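Local coordinates for protein possible translation initiation inhibitor (Rhodopseudomonas palustris, PDB 3LME) that is of unconfirmed function but belongs to the YjgF-like group of small trimeric alpha/beta proteins and is possibly an inhibitor of translation initiation, at residues I5-I13 with N58-A66. The protein carries 1 engineered substitution. Numbering follows the deposited sequence.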
loop_
_atom_site.group_PDB
_atom_site.type_symbol
_atom_site.label_atom_id
_atom_site.label_comp_id
_atom_site.label_asym_id
_atom_site.label_seq_id
_atom_site.Cartn_x
_atom_site.Cartn_y
_atom_site.Cartn_z
ATOM N N ILE A 5 -6.052 5.241 -17.901
ATOM C CA ILE A 5 -4.772 4.531 -17.867
ATOM C C ILE A 5 -3.729 5.384 -18.553
ATOM O O ILE A 5 -3.963 5.878 -19.627
ATOM C CB ILE A 5 -4.827 3.158 -18.610
ATOM C CG1 ILE A 5 -5.756 2.151 -17.890
ATOM C CG2 ILE A 5 -3.398 2.572 -18.845
ATOM C CD1 ILE A 5 -5.349 1.794 -16.482
ATOM N N ILE A 6 -2.569 5.527 -17.934
ATOM C CA ILE A 6 -1.488 6.357 -18.464
ATOM C C ILE A 6 -0.795 5.657 -19.604
ATOM O O ILE A 6 -0.123 4.656 -19.407
ATOM C CB ILE A 6 -0.464 6.659 -17.378
ATOM C CG1 ILE A 6 -1.127 7.474 -16.272
ATOM C CG2 ILE A 6 0.725 7.394 -17.953
ATOM C CD1 ILE A 6 -0.392 7.428 -14.980
ATOM N N ALA A 7 -0.983 6.176 -20.810
ATOM C CA ALA A 7 -0.330 5.616 -22.008
ATOM C C ALA A 7 1.215 5.716 -21.953
ATOM O O ALA A 7 1.768 6.686 -21.427
ATOM C CB ALA A 7 -0.877 6.287 -23.262
ATOM N N PRO A 8 1.912 4.696 -22.473
ATOM C CA PRO A 8 3.373 4.734 -22.411
ATOM C C PRO A 8 3.943 5.803 -23.320
ATOM O O PRO A 8 3.371 6.106 -24.367
ATOM C CB PRO A 8 3.797 3.345 -22.882
ATOM C CG PRO A 8 2.602 2.522 -22.757
ATOM C CD PRO A 8 1.421 3.417 -22.988
ATOM N N THR A 9 5.084 6.338 -22.917
ATOM C CA THR A 9 5.655 7.529 -23.522
ATOM C C THR A 9 7.120 7.263 -23.825
ATOM O O THR A 9 7.630 6.205 -23.463
ATOM C CB THR A 9 5.403 8.698 -22.561
ATOM O OG1 THR A 9 4.226 9.378 -23.006
ATOM C CG2 THR A 9 6.547 9.669 -22.470
ATOM N N ASP A 10 7.797 8.163 -24.526
ATOM C CA ASP A 10 9.213 7.888 -24.838
ATOM C C ASP A 10 10.151 8.234 -23.671
ATOM O O ASP A 10 11.368 8.038 -23.761
ATOM C CB ASP A 10 9.654 8.474 -26.197
ATOM C CG ASP A 10 9.849 9.997 -26.177
ATOM O OD1 ASP A 10 10.437 10.532 -27.153
ATOM O OD2 ASP A 10 9.431 10.685 -25.214
ATOM N N LYS A 11 9.561 8.715 -22.569
ATOM C CA LYS A 11 10.294 8.959 -21.303
ATOM C C LYS A 11 10.020 7.878 -20.220
ATOM O O LYS A 11 10.660 7.856 -19.174
ATOM C CB LYS A 11 10.023 10.375 -20.776
ATOM C CG LYS A 11 10.881 11.469 -21.422
ATOM C CD LYS A 11 10.030 12.731 -21.808
ATOM C CE LYS A 11 10.854 13.775 -22.598
ATOM N NZ LYS A 11 10.143 14.291 -23.826
ATOM N N THR A 12 9.140 6.942 -20.560
ATOM C CA THR A 12 8.440 6.047 -19.650
ATOM C C THR A 12 8.746 4.568 -19.931
ATOM O O THR A 12 9.216 4.233 -21.013
ATOM C CB THR A 12 6.927 6.319 -19.808
ATOM O OG1 THR A 12 6.443 7.031 -18.668
ATOM C CG2 THR A 12 6.126 5.076 -20.017
ATOM N N ILE A 13 8.515 3.713 -18.925
ATOM C CA ILE A 13 8.528 2.244 -19.041
ATOM C C ILE A 13 7.469 1.811 -20.055
ATOM O O ILE A 13 6.491 2.507 -20.256
ATOM C CB ILE A 13 8.272 1.580 -17.625
ATOM C CG1 ILE A 13 9.557 1.512 -16.821
ATOM C CG2 ILE A 13 7.678 0.176 -17.695
ATOM C CD1 ILE A 13 10.610 0.626 -17.414
ATOM N N ASN A 58 12.289 6.150 -13.084
ATOM C CA ASN A 58 11.206 5.505 -13.790
ATOM C C ASN A 58 9.847 5.902 -13.218
ATOM O O ASN A 58 8.918 6.184 -13.980
ATOM C CB ASN A 58 11.322 3.990 -13.747
ATOM C CG ASN A 58 12.373 3.446 -14.668
ATOM O OD1 ASN A 58 12.861 2.346 -14.472
ATOM N ND2 ASN A 58 12.719 4.193 -15.679
ATOM N N MET A 59 9.729 5.888 -11.884
ATOM C CA MET A 59 8.464 6.171 -11.186
ATOM C C MET A 59 8.075 7.604 -11.552
ATOM O O MET A 59 6.921 7.843 -11.973
ATOM C CB MET A 59 8.585 5.971 -9.647
ATOM C CG MET A 59 7.311 6.273 -8.813
ATOM S SD MET A 59 7.449 6.503 -7.006
ATOM C CE MET A 59 8.613 7.860 -6.852
ATOM N N LEU A 60 9.039 8.537 -11.432
ATOM C CA LEU A 60 8.765 9.977 -11.638
ATOM C C LEU A 60 8.362 10.322 -13.073
ATOM O O LEU A 60 7.583 11.238 -13.289
ATOM C CB LEU A 60 9.914 10.867 -11.141
ATOM C CG LEU A 60 10.000 10.923 -9.606
ATOM C CD1 LEU A 60 11.320 11.458 -9.133
ATOM C CD2 LEU A 60 8.797 11.679 -8.924
ATOM N N ALA A 61 8.886 9.561 -14.030
ATOM C CA ALA A 61 8.518 9.685 -15.428
ATOM C C ALA A 61 7.067 9.264 -15.650
ATOM O O ALA A 61 6.299 9.942 -16.324
ATOM C CB ALA A 61 9.453 8.868 -16.297
ATOM N N ALA A 62 6.685 8.132 -15.099
ATOM C CA ALA A 62 5.305 7.730 -15.209
ATOM C C ALA A 62 4.464 8.853 -14.603
ATOM O O ALA A 62 3.477 9.275 -15.206
ATOM C CB ALA A 62 5.073 6.409 -14.514
ATOM N N ALA A 63 4.885 9.394 -13.460
ATOM C CA ALA A 63 4.078 10.419 -12.799
ATOM C C ALA A 63 3.957 11.672 -13.664
ATOM O O ALA A 63 2.865 12.180 -13.893
ATOM C CB ALA A 63 4.631 10.749 -11.473
ATOM N N GLU A 64 5.090 12.136 -14.162
ATOM C CA GLU A 64 5.152 13.314 -15.010
ATOM C C GLU A 64 4.331 13.138 -16.316
ATOM O O GLU A 64 3.733 14.093 -16.804
ATOM C CB GLU A 64 6.624 13.692 -15.239
ATOM C CG GLU A 64 6.847 15.007 -15.954
ATOM C CD GLU A 64 6.771 14.863 -17.490
ATOM O OE1 GLU A 64 6.358 15.853 -18.156
ATOM O OE2 GLU A 64 7.114 13.760 -18.027
ATOM N N ALA A 65 4.268 11.918 -16.848
ATOM C CA ALA A 65 3.381 11.601 -17.973
ATOM C C ALA A 65 1.874 11.676 -17.632
ATOM O O ALA A 65 1.014 11.627 -18.528
ATOM C CB ALA A 65 3.718 10.245 -18.546
ATOM N N ALA A 66 1.535 11.793 -16.354
ATOM C CA ALA A 66 0.148 12.019 -15.995
ATOM C C ALA A 66 -0.030 13.402 -15.397
ATOM O O ALA A 66 -1.102 13.720 -14.898
ATOM C CB ALA A 66 -0.328 10.964 -15.037
#
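N58 meets I13 where segment 5-13 runs past helix 48-64: the two side chains cross at about a right angle, I13 CG1 lying 4.0 Å from N58 CG. With CG1 beside the backbone N (chi1 -83°), the longer branch of I13 reaches toward the helix although CB does not point at it. One turn on, the methyl of A61 points at the loop and sits against a backbone carbonyl, with K11 O 3.3 Å from A61 CB. T12 follows over A61 and A62, its OG1 3.7 Å from A62 CA. In this YjgF-like fold the helix packs against the sheet, A62 resting on I31 and M34 of strand 28-35, and the loop that joins strands 4-5 and 22-25 covers part of the helix flank. R39 hydrogen-bonds T12 O, and the backbone of I6 bonds to that of G22. Further along, A65 CB meets the CG2 branch of I6 at 4.2 Å. A66 takes the other branch: I6 CG1, anti to the carbonyl carbon (chi1 -63°), carries CD1 to 3.5 Å from A66 CB, while A66 also rests on V29.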